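Local coordinates for protein amine oxidase (PDB 3PGB) that probably catalyses the oxidative deamination of primary amines with a copper ion and a topaquinone cofactor made from one of its own tyrosines, at residues D201-L204 with D205-G209; F413-K417 with G418-P422; S579-S583 with E584-R588. All coordinates share one frame; numbering follows the deposited sequence.

Contact 1. Residues D201-L204 with D205-G209; sequences DITL and DLWNG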
ATOM      1  N   ASP A 201      20.060  43.997  19.610  1.00 24.38           N
ATOM      2  CA  ASP A 201      21.054  44.480  18.657  1.00 24.38           C
ATOM      3  C   ASP A 201      21.634  43.323  17.837  1.00 24.06           C
ATOM      4  O   ASP A 201      21.933  43.487  16.652  1.00 23.99           O
ATOM      5  CB  ASP A 201      22.172  45.241  19.379  1.00 24.49           C
ATOM      6  CG  ASP A 201      22.979  44.352  20.307  1.00 25.24           C
ATOM      7  OD1 ASP A 201      22.366  43.575  21.076  1.00 25.97           O
ATOM      8  OD2 ASP A 201      24.228  44.427  20.270  1.00 26.09           O
ATOM      9  N   ILE A 202      21.786  42.164  18.473  1.00 23.78           N
ATOM     10  CA  ILE A 202      22.327  40.978  17.813  1.00 23.74           C
ATOM     11  C   ILE A 202      21.324  40.357  16.847  1.00 23.57           C
ATOM     12  O   ILE A 202      21.699  39.976  15.744  1.00 23.36           O
ATOM     13  CB  ILE A 202      22.798  39.915  18.826  1.00 23.79           C
ATOM     14  CG1 ILE A 202      24.026  40.429  19.587  1.00 23.75           C
ATOM     15  CG2 ILE A 202      23.127  38.606  18.115  1.00 23.18           C
ATOM     16  CD1 ILE A 202      24.510  39.494  20.674  1.00 24.29           C
ATOM     17  N   THR A 203      20.057  40.271  17.250  1.00 23.61           N
ATOM     18  CA  THR A 203      19.016  39.714  16.371  1.00 23.62           C
ATOM     19  C   THR A 203      18.720  40.634  15.190  1.00 23.94           C
ATOM     20  O   THR A 203      18.229  40.180  14.161  1.00 23.75           O
ATOM     21  CB  THR A 203      17.698  39.377  17.124  1.00 23.52           C
ATOM     22  OG1 THR A 203      17.037  40.577  17.559  1.00 22.92           O
ATOM     23  CG2 THR A 203      17.979  38.469  18.316  1.00 23.22           C
ATOM     24  N   LEU A 204      19.020  41.923  15.345  1.00 24.42           N
ATOM     25  CA  LEU A 204      18.903  42.893  14.250  1.00 24.78           C
ATOM     26  C   LEU A 204      20.035  42.707  13.246  1.00 24.98           C
ATOM     27  O   LEU A 204      19.823  42.796  12.038  1.00 24.95           O
ATOM     28  CB  LEU A 204      18.929  44.334  14.786  1.00 24.93           C
ATOM     29  CG  LEU A 204      17.579  45.013  15.028  1.00 25.29           C
ATOM     30  CD1 LEU A 204      17.759  46.282  15.854  1.00 25.35           C
ATOM     31  CD2 LEU A 204      16.897  45.323  13.695  1.00 25.11           C
ATOM     32  N   ASP A 205      21.237  42.460  13.755  1.00 25.28           N
ATOM     33  CA  ASP A 205      22.416  42.285  12.907  1.00 25.64           C
ATOM     34  C   ASP A 205      22.395  40.940  12.169  1.00 25.90           C
ATOM     35  O   ASP A 205      22.934  40.812  11.068  1.00 25.72           O
ATOM     36  CB  ASP A 205      23.685  42.383  13.752  1.00 25.57           C
ATOM     37  CG  ASP A 205      24.932  42.546  12.909  1.00 26.04           C
ATOM     38  OD1 ASP A 205      24.980  43.511  12.120  1.00 26.52           O
ATOM     39  OD2 ASP A 205      25.861  41.718  13.039  1.00 26.17           O
ATOM     40  N   LEU A 206      21.759  39.950  12.783  1.00 26.25           N
ATOM     41  CA  LEU A 206      21.798  38.585  12.287  1.00 26.52           C
ATOM     42  C   LEU A 206      20.739  38.403  11.208  1.00 26.68           C
ATOM     43  O   LEU A 206      21.014  37.819  10.159  1.00 26.89           O
ATOM     44  CB  LEU A 206      21.580  37.609  13.456  1.00 26.59           C
ATOM     45  CG  LEU A 206      22.412  36.328  13.593  1.00 26.64           C
ATOM     46  CD1 LEU A 206      23.839  36.491  13.111  1.00 26.53           C
ATOM     47  CD2 LEU A 206      22.410  35.897  15.058  1.00 26.38           C
ATOM     48  N   TRP A 207      19.534  38.919  11.464  1.00 26.89           N
ATOM     49  CA  TRP A 207      18.378  38.687  10.593  1.00 26.84           C
ATOM     50  C   TRP A 207      17.461  39.906  10.360  1.00 27.15           C
ATOM     51  O   TRP A 207      16.326  39.736   9.906  1.00 26.82           O
ATOM     52  CB  TRP A 207      17.515  37.571  11.180  1.00 26.83           C
ATOM     53  CG  TRP A 207      18.254  36.458  11.844  1.00 26.16           C
ATOM     54  CD1 TRP A 207      19.118  35.576  11.260  1.00 25.75           C
ATOM     55  CD2 TRP A 207      18.166  36.083  13.219  1.00 25.60           C
ATOM     56  NE1 TRP A 207      19.582  34.682  12.191  1.00 25.64           N
ATOM     57  CE2 TRP A 207      19.014  34.970  13.403  1.00 25.95           C
ATOM     58  CE3 TRP A 207      17.461  36.583  14.316  1.00 25.27           C
ATOM     59  CZ2 TRP A 207      19.170  34.346  14.647  1.00 25.39           C
ATOM     60  CZ3 TRP A 207      17.614  35.961  15.551  1.00 25.08           C
ATOM     61  CH2 TRP A 207      18.464  34.857  15.703  1.00 25.05           C
ATOM     62  N   ASN A 208      17.943  41.118  10.653  1.00 27.53           N
ATOM     63  CA  ASN A 208      17.120  42.343  10.573  1.00 27.74           C
ATOM     64  C   ASN A 208      15.786  42.200  11.309  1.00 27.71           C
ATOM     65  O   ASN A 208      14.755  42.643  10.814  1.00 27.89           O
ATOM     66  CB  ASN A 208      16.880  42.765   9.108  1.00 27.83           C
ATOM     67  CG  ASN A 208      18.155  43.212   8.396  1.00 28.61           C
ATOM     68  OD1 ASN A 208      19.143  43.586   9.032  1.00 30.64           O
ATOM     69  ND2 ASN A 208      18.133  43.182   7.066  1.00 29.56           N
ATOM     70  N   GLY A 209      15.810  41.587  12.492  1.00 27.80           N
ATOM     71  CA  GLY A 209      14.582  41.325  13.242  1.00 27.95           C
ATOM     72  C   GLY A 209      14.681  41.459  14.751  1.00 28.07           C
ATOM     73  O   GLY A 209      15.771  41.529  15.312  1.00 28.27           O
TER

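Contact 2. Residues F413-K417 with G418-P422; sequences FELLK and GYDCP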
ATOM      1  N   PHE A 413     -11.218  20.237  11.307  1.00 20.23           N
ATOM      2  CA  PHE A 413     -11.926  21.312  10.617  1.00 20.44           C
ATOM      3  C   PHE A 413     -12.822  20.812   9.483  1.00 20.25           C
ATOM      4  O   PHE A 413     -12.737  19.663   9.068  1.00 20.02           O
ATOM      5  CB  PHE A 413     -10.930  22.319  10.039  1.00 20.68           C
ATOM      6  CG  PHE A 413     -10.093  23.016  11.072  1.00 22.10           C
ATOM      7  CD1 PHE A 413     -10.687  23.701  12.126  1.00 23.50           C
ATOM      8  CD2 PHE A 413      -8.705  23.010  10.979  1.00 23.33           C
ATOM      9  CE1 PHE A 413      -9.909  24.359  13.075  1.00 24.53           C
ATOM     10  CE2 PHE A 413      -7.920  23.666  11.923  1.00 23.76           C
ATOM     11  CZ  PHE A 413      -8.519  24.340  12.968  1.00 24.26           C
ATOM     12  N   GLU A 414     -13.681  21.697   8.986  1.00 20.20           N
ATOM     13  CA  GLU A 414     -14.557  21.374   7.859  1.00 20.10           C
ATOM     14  C   GLU A 414     -13.709  20.991   6.644  1.00 19.75           C
ATOM     15  O   GLU A 414     -12.677  21.602   6.384  1.00 19.70           O
ATOM     16  CB  GLU A 414     -15.468  22.569   7.539  1.00 20.13           C
ATOM     17  CG  GLU A 414     -16.383  22.397   6.317  1.00 20.31           C
ATOM     18  CD  GLU A 414     -17.409  23.518   6.179  1.00 20.59           C
ATOM     19  OE1 GLU A 414     -17.236  24.584   6.815  1.00 21.00           O
ATOM     20  OE2 GLU A 414     -18.384  23.340   5.419  1.00 20.09           O
ATOM     21  N   LEU A 415     -14.150  19.967   5.920  1.00 19.50           N
ATOM     22  CA  LEU A 415     -13.442  19.472   4.739  1.00 19.36           C
ATOM     23  C   LEU A 415     -13.806  20.295   3.506  1.00 19.38           C
ATOM     24  O   LEU A 415     -14.910  20.836   3.419  1.00 19.78           O
ATOM     25  CB  LEU A 415     -13.800  18.004   4.502  1.00 19.18           C
ATOM     26  CG  LEU A 415     -13.508  17.062   5.671  1.00 19.08           C
ATOM     27  CD1 LEU A 415     -13.933  15.641   5.341  1.00 18.60           C
ATOM     28  CD2 LEU A 415     -12.028  17.101   6.032  1.00 18.93           C
ATOM     29  N   LEU A 416     -12.881  20.401   2.557  1.00 19.28           N
ATOM     30  CA  LEU A 416     -13.200  21.008   1.270  1.00 19.10           C
ATOM     31  C   LEU A 416     -13.886  19.953   0.421  1.00 19.00           C
ATOM     32  O   LEU A 416     -13.282  18.940   0.063  1.00 18.83           O
ATOM     33  CB  LEU A 416     -11.950  21.533   0.564  1.00 19.21           C
ATOM     34  CG  LEU A 416     -11.205  22.689   1.241  1.00 19.56           C
ATOM     35  CD1 LEU A 416     -10.164  23.258   0.293  1.00 19.80           C
ATOM     36  CD2 LEU A 416     -12.154  23.799   1.694  1.00 20.39           C
ATOM     37  N   LYS A 417     -15.155  20.191   0.109  1.00 18.93           N
ATOM     38  CA  LYS A 417     -15.960  19.225  -0.633  1.00 18.79           C
ATOM     39  C   LYS A 417     -15.445  19.093  -2.053  1.00 18.52           C
ATOM     40  O   LYS A 417     -15.082  20.080  -2.673  1.00 18.31           O
ATOM     41  CB  LYS A 417     -17.428  19.639  -0.633  1.00 18.74           C
ATOM     42  CG  LYS A 417     -18.060  19.554   0.736  1.00 18.99           C
ATOM     43  CD  LYS A 417     -19.354  20.332   0.836  1.00 19.56           C
ATOM     44  CE  LYS A 417     -19.994  20.116   2.195  1.00 20.09           C
ATOM     45  NZ  LYS A 417     -20.303  21.400   2.866  1.00 21.25           N
ATOM     46  N   GLY A 418     -15.385  17.859  -2.542  1.00 18.53           N
ATOM     47  CA  GLY A 418     -14.841  17.572  -3.866  1.00 18.53           C
ATOM     48  C   GLY A 418     -13.329  17.408  -3.897  1.00 18.64           C
ATOM     49  O   GLY A 418     -12.786  16.932  -4.894  1.00 18.97           O
ATOM     50  N   TYR A 419     -12.642  17.794  -2.817  1.00 18.45           N
ATOM     51  CA  TYR A 419     -11.187  17.711  -2.756  1.00 18.44           C
ATOM     52  C   TYR A 419     -10.730  16.744  -1.668  1.00 18.19           C
ATOM     53  O   TYR A 419     -10.052  15.764  -1.957  1.00 18.21           O
ATOM     54  CB  TYR A 419     -10.581  19.109  -2.567  1.00 18.58           C
ATOM     55  CG  TYR A 419     -10.641  19.938  -3.835  1.00 19.28           C
ATOM     56  CD1 TYR A 419     -11.845  20.470  -4.282  1.00 19.90           C
ATOM     57  CD2 TYR A 419      -9.502  20.164  -4.607  1.00 20.15           C
ATOM     58  CE1 TYR A 419     -11.913  21.215  -5.451  1.00 20.02           C
ATOM     59  CE2 TYR A 419      -9.562  20.915  -5.780  1.00 20.06           C
ATOM     60  CZ  TYR A 419     -10.774  21.435  -6.192  1.00 20.12           C
ATOM     61  OH  TYR A 419     -10.864  22.175  -7.349  1.00 21.17           O
ATOM     62  N   ASP A 420     -11.112  17.013  -0.425  1.00 18.07           N
ATOM     63  CA  ASP A 420     -10.815  16.111   0.686  1.00 17.84           C
ATOM     64  C   ASP A 420     -11.575  14.795   0.550  1.00 17.94           C
ATOM     65  O   ASP A 420     -11.058  13.747   0.917  1.00 17.84           O
ATOM     66  CB  ASP A 420     -11.158  16.774   2.022  1.00 17.84           C
ATOM     67  CG  ASP A 420     -10.130  17.811   2.440  1.00 17.42           C
ATOM     68  OD1 ASP A 420      -8.919  17.514   2.365  1.00 17.07           O
ATOM     69  OD2 ASP A 420     -10.528  18.918   2.855  1.00 15.78           O
ATOM     70  N   CYS A 421     -12.810  14.865   0.054  1.00 17.94           N
ATOM     71  CA  CYS A 421     -13.603  13.680  -0.280  1.00 18.20           C
ATOM     72  C   CYS A 421     -14.323  13.944  -1.608  1.00 17.95           C
ATOM     73  O   CYS A 421     -14.375  15.082  -2.060  1.00 17.94           O
ATOM     74  CB  CYS A 421     -14.637  13.368   0.815  1.00 18.20           C
ATOM     75  SG  CYS A 421     -14.104  13.668   2.532  1.00 19.94           S
ATOM     76  N   PRO A 422     -14.881  12.897  -2.236  1.00 17.92           N
ATOM     77  CA  PRO A 422     -15.720  13.120  -3.411  1.00 18.03           C
ATOM     78  C   PRO A 422     -16.908  14.049  -3.140  1.00 18.20           C
ATOM     79  O   PRO A 422     -17.389  14.146  -2.007  1.00 18.18           O
ATOM     80  CB  PRO A 422     -16.207  11.716  -3.763  1.00 18.12           C
ATOM     81  CG  PRO A 422     -15.128  10.817  -3.270  1.00 17.92           C
ATOM     82  CD  PRO A 422     -14.622  11.463  -2.013  1.00 17.89           C
TER

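Contact 3. Residues S579-S583 with E584-R588; sequences SFIHS and EDEAR. With CA (calcium ion), chain E.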
ATOM      1  N   SER A 579       1.871 -21.201  15.958  1.00 22.10           N
ATOM      2  CA  SER A 579       1.980 -21.043  17.397  1.00 22.19           C
ATOM      3  C   SER A 579       0.940 -20.044  17.877  1.00 22.30           C
ATOM      4  O   SER A 579       0.616 -19.092  17.164  1.00 22.60           O
ATOM      5  CB  SER A 579       3.379 -20.546  17.778  1.00 22.25           C
ATOM      6  OG  SER A 579       3.586 -19.206  17.356  1.00 22.24           O
ATOM      7  N   PHE A 580       0.427 -20.260  19.084  1.00 22.22           N
ATOM      8  CA  PHE A 580      -0.477 -19.311  19.718  1.00 22.20           C
ATOM      9  C   PHE A 580       0.296 -18.478  20.730  1.00 22.10           C
ATOM     10  O   PHE A 580       1.154 -19.005  21.433  1.00 22.30           O
ATOM     11  CB  PHE A 580      -1.604 -20.047  20.435  1.00 22.25           C
ATOM     12  CG  PHE A 580      -2.496 -20.839  19.524  1.00 22.65           C
ATOM     13  CD1 PHE A 580      -3.448 -20.202  18.737  1.00 23.28           C
ATOM     14  CD2 PHE A 580      -2.402 -22.222  19.468  1.00 23.52           C
ATOM     15  CE1 PHE A 580      -4.289 -20.933  17.896  1.00 23.75           C
ATOM     16  CE2 PHE A 580      -3.238 -22.965  18.631  1.00 23.97           C
ATOM     17  CZ  PHE A 580      -4.183 -22.317  17.843  1.00 24.04           C
ATOM     18  N   ILE A 581       0.007 -17.183  20.801  1.00 22.05           N
ATOM     19  CA  ILE A 581       0.533 -16.352  21.881  1.00 22.08           C
ATOM     20  C   ILE A 581      -0.190 -16.766  23.158  1.00 22.37           C
ATOM     21  O   ILE A 581      -1.413 -16.706  23.226  1.00 22.49           O
ATOM     22  CB  ILE A 581       0.339 -14.849  21.607  1.00 21.97           C
ATOM     23  CG1 ILE A 581       1.241 -14.408  20.453  1.00 21.72           C
ATOM     24  CG2 ILE A 581       0.655 -14.025  22.855  1.00 22.00           C
ATOM     25  CD1 ILE A 581       1.131 -12.936  20.112  1.00 21.44           C
ATOM     26  N   HIS A 582       0.563 -17.218  24.153  1.00 22.87           N
ATOM     27  CA  HIS A 582      -0.029 -17.769  25.375  1.00 23.32           C
ATOM     28  C   HIS A 582      -0.266 -16.719  26.447  1.00 23.33           C
ATOM     29  O   HIS A 582      -1.188 -16.847  27.256  1.00 23.29           O
ATOM     30  CB  HIS A 582       0.876 -18.849  25.963  1.00 23.53           C
ATOM     31  CG  HIS A 582       1.038 -20.042  25.083  1.00 24.97           C
ATOM     32  ND1 HIS A 582      -0.018 -20.858  24.736  1.00 26.01           N
ATOM     33  CD2 HIS A 582       2.133 -20.569  24.487  1.00 26.51           C
ATOM     34  CE1 HIS A 582       0.419 -21.833  23.960  1.00 26.84           C
ATOM     35  NE2 HIS A 582       1.721 -21.681  23.793  1.00 27.41           N
ATOM     36  N   SER A 583       0.574 -15.689  26.454  1.00 23.31           N
ATOM     37  CA  SER A 583       0.632 -14.763  27.569  1.00 23.44           C
ATOM     38  C   SER A 583       1.111 -13.379  27.134  1.00 23.47           C
ATOM     39  O   SER A 583       1.732 -13.224  26.083  1.00 23.69           O
ATOM     40  CB  SER A 583       1.548 -15.358  28.654  1.00 23.48           C
ATOM     41  OG  SER A 583       2.593 -14.475  29.030  1.00 23.65           O
ATOM     42  N   GLU A 584       0.817 -12.382  27.960  1.00 23.35           N
ATOM     43  CA  GLU A 584       1.301 -11.023  27.748  1.00 23.18           C
ATOM     44  C   GLU A 584       2.830 -10.894  27.801  1.00 23.40           C
ATOM     45  O   GLU A 584       3.380  -9.868  27.388  1.00 23.41           O
ATOM     46  CB  GLU A 584       0.682 -10.087  28.784  1.00 22.99           C
ATOM     47  CG  GLU A 584      -0.798  -9.820  28.569  1.00 22.50           C
ATOM     48  CD  GLU A 584      -1.386  -8.876  29.604  1.00 21.58           C
ATOM     49  OE1 GLU A 584      -0.806  -8.753  30.708  1.00 21.46           O
ATOM     50  OE2 GLU A 584      -2.436  -8.261  29.326  1.00 19.44           O
ATOM     51  N   ASP A 585       3.516 -11.913  28.317  1.00 23.47           N
ATOM     52  CA  ASP A 585       4.976 -11.896  28.372  1.00 23.72           C
ATOM     53  C   ASP A 585       5.587 -11.939  26.969  1.00 23.67           C
ATOM     54  O   ASP A 585       6.673 -11.396  26.752  1.00 23.77           O
ATOM     55  CB  ASP A 585       5.518 -13.062  29.216  1.00 23.80           C
ATOM     56  CG  ASP A 585       5.085 -12.989  30.677  1.00 24.39           C
ATOM     57  OD1 ASP A 585       4.960 -11.868  31.223  1.00 25.27           O
ATOM     58  OD2 ASP A 585       4.879 -14.063  31.287  1.00 24.61           O
ATOM     59  N   GLU A 586       4.872 -12.557  26.028  1.00 23.36           N
ATOM     60  CA  GLU A 586       5.353 -12.756  24.656  1.00 23.35           C
ATOM     61  C   GLU A 586       4.437 -12.063  23.636  1.00 22.78           C
ATOM     62  O   GLU A 586       4.331 -12.494  22.484  1.00 22.90           O
ATOM     63  CB  GLU A 586       5.452 -14.265  24.359  1.00 23.57           C
ATOM     64  CG  GLU A 586       4.129 -15.011  24.536  1.00 25.20           C
ATOM     65  CD  GLU A 586       4.233 -16.513  24.332  1.00 27.77           C
ATOM     66  OE1 GLU A 586       3.708 -17.254  25.192  1.00 29.22           O
ATOM     67  OE2 GLU A 586       4.816 -16.958  23.315  1.00 30.37           O
ATOM     68  N   ALA A 587       3.792 -10.978  24.056  1.00 22.15           N
ATOM     69  CA  ALA A 587       2.747 -10.335  23.258  1.00 21.70           C
ATOM     70  C   ALA A 587       3.149  -8.979  22.667  1.00 21.25           C
ATOM     71  O   ALA A 587       2.290  -8.229  22.225  1.00 20.99           O
ATOM     72  CB  ALA A 587       1.481 -10.188  24.092  1.00 21.36           C
ATOM     73  N   ARG A 588       4.440  -8.670  22.653  1.00 21.02           N
ATOM     74  CA  ARG A 588       4.924  -7.425  22.061  1.00 21.12           C
ATOM     75  C   ARG A 588       5.893  -7.770  20.938  1.00 21.23           C
ATOM     76  O   ARG A 588       7.040  -8.149  21.183  1.00 20.99           O
ATOM     77  CB  ARG A 588       5.611  -6.543  23.108  1.00 21.09           C
ATOM     78  CG  ARG A 588       4.716  -6.130  24.252  1.00 21.15           C
ATOM     79  CD  ARG A 588       5.444  -5.215  25.227  1.00 21.59           C
ATOM     80  NE  ARG A 588       5.502  -3.830  24.761  1.00 22.14           N
ATOM     81  CZ  ARG A 588       6.165  -2.851  25.377  1.00 22.73           C
ATOM     82  NH1 ARG A 588       6.839  -3.088  26.498  1.00 22.70           N
ATOM     83  NH2 ARG A 588       6.155  -1.622  24.868  1.00 23.23           N
TER
HETATM   84 CA    CA E 902      -2.372  -7.057  31.631  1.00 16.39          CA
HETATM   85  O   HOH W   1      -3.048  -5.376  33.154  1.00  7.09           O
HETATM   86  O   HOH W   2      -4.033  -5.860  30.316  1.00 10.68           O

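Contact 1. Residues D201-L204 with D205-G209
The carbonyl oxygen of Thr203 takes two backbone N-H groups, Trp207 N at 3.3 Å and Gly209 N at 3.3 Å, which come from opposite faces of its carbonyl plane. The second is the straighter bond, with 161° at the hydrogen. The hydroxyl of the same threonine, lying between its backbone N and carbonyl carbon (chi1 69°), donates to Gly209 O over 2.7 Å and is also hydrogen-bonded to Ala200 O, so its one proton probably has two carbonyls to serve. Gly209 is thus tied to Thr203 through both its N and its O. These bonds lie at the C-terminal turn of helix 200-207: Asn208, the first residue out of helical angles, has positive phi and swings the chain back across the helix end, while its N makes a weak bond to Leu204 O. Upstream, Asp201 O and Ile202 O accept regular helical bonds from Asp205 N and Leu206 N. On the inner side of the helix, Thr203 CG2 meets the six-membered ring of Trp207 at CZ3 (3.8 Å), and Ile202 CG2 lies alongside Leu206 CD2 (4.1 Å). Ile202 and Leu206 rest on helix 287-294, whereas Trp207 covers leucines of strands 219-223 and 255-263. Both carboxylates are engaged beyond the turn, Asp201 OD2 in a salt bridge with Arg291 and Asp205 OD2 in one with Lys301 and in a hydrogen bond with the Tyr294 hydroxyl.

Contact 2. Residues F413-K417 with G418-P422
Leu416 O is gripped by two successive backbone N-H groups, Asp420 N at 2.9 Å and Tyr419 N at 3.2 Å. The first lies nearly along the C=O axis, and the second stands above the carbonyl plane. The bond to Tyr419 closes a type II beta turn over Lys417 and Gly418, the glycine having the positive phi (85°) of the third position. The return bond comes from a side chain: Asp420 OD2 accepts Leu416 N over 2.8 Å, nearly straight at 161°, through the anti side of the carboxylate and close to its plane. Leu416 therefore has both its N and its O held by Asp420, a pairing consistent with a turn held without regular strand bonding. CG of Asp420 is anti to its own carbonyl carbon (chi1 -76°), which turns the carboxylate back toward Leu416 N; Asp420 CB, placed by the backbone, lies 3.8 Å from Leu415 CB. Its other oxygen, OD1, forms a salt bridge with Arg458 of the second subunit; this positive charge would help to stabilise the buried carboxylate. Around the polar core, Leu415 CD1 touches Cys421 SG at 3.4 Å, and Leu416 CB lies 4.2 Å from Tyr419 CB. The edge of the Tyr419 ring meets Lys417 O in its plane, CD1 being 3.6 Å from that oxygen. The tyrosine hydroxyl is hydrogen-bonded to Gln754 of the second subunit, and Val467 of that subunit packs on Leu416 and Tyr419. The turn is thus part of the subunit interface. Within its own chain it lies in the loop between strands 400-402 and 426-434, fastened to strand 437-451 by the Cys421-Cys446 disulfide and by the salt bridge of Lys417 with Asp443.

Contact 3. Residues S579-S583 with E584-R588
Ser583 holds its hydroxyl in an uncommon rotation, OG nearly eclipsing its own HA (chi1 125°), and with it accepts the backbone N-H of Asp585. The bond is 2.8 Å between Ser583 OG and Asp585 N and close to straight, 160° at the hydrogen, which makes an ST turn. One residue on, Glu586 N donates to Ser583 O at 3.2 Å, approaching from above the carbonyl plane. Residues 583-586 therefore also form a beta turn, with the backbone angles of type I at Glu584 and Asp585. Glu586 has its CG between backbone N and carbonyl carbon, and from there the extended chain runs back past the turn, so that its CG passes Ile581 CG2, the two side chains running antiparallel. Its OE1 reaches His582 N in a weak bond of 3.3 Å and lies beside the histidine near the plane of its ring. Ile581 CG2 also meets Ala587 CB at 4.1 Å, and Leu683 packs on both residues. Strand 570-580 leads into this turn, and strand 588-589 follows it. At the turn Glu584 points away from the preceding residues and chelates the calcium ion with both carboxylate oxygens, OE1 at 2.5 Å and OE2 at 2.6 Å. Two waters, Phe677 O, Asn679 OD1 and Glu681 OE1 complete seven ligands, while OE2 also accepts a hydrogen bond from Arg650 N. The bidentate grip and this second bond fix the rotation of the carboxylate. With Glu681 as a second acidic ligand, the two carboxylates would largely balance the double charge of the ion, which in this way joins the 583-586 turn to the loop of residues 677-681.

Overall arrangement
The three contacts follow one another along the chain and touch nowhere. Centre to centre, contact 1 lies about 42 Å from contact 2 and about 59 Å from contact 3, and contacts 2 and 3 are again about 42 Å apart; contact 3 lies across the chain's centre from both of the others. Contact 1 lies at the C-terminal end of helix 200-207, which packs on the five-stranded antiparallel sheet of residues 219-284, away from the active site. Contacts 2 and 3 both belong to the copper amine oxidase enzyme domain, rich in strands: 413-422 lies at the interface with the second subunit, and 579-588 carries a calcium site. None contributes a ligand to the copper ion, held by His532, His534 and His698.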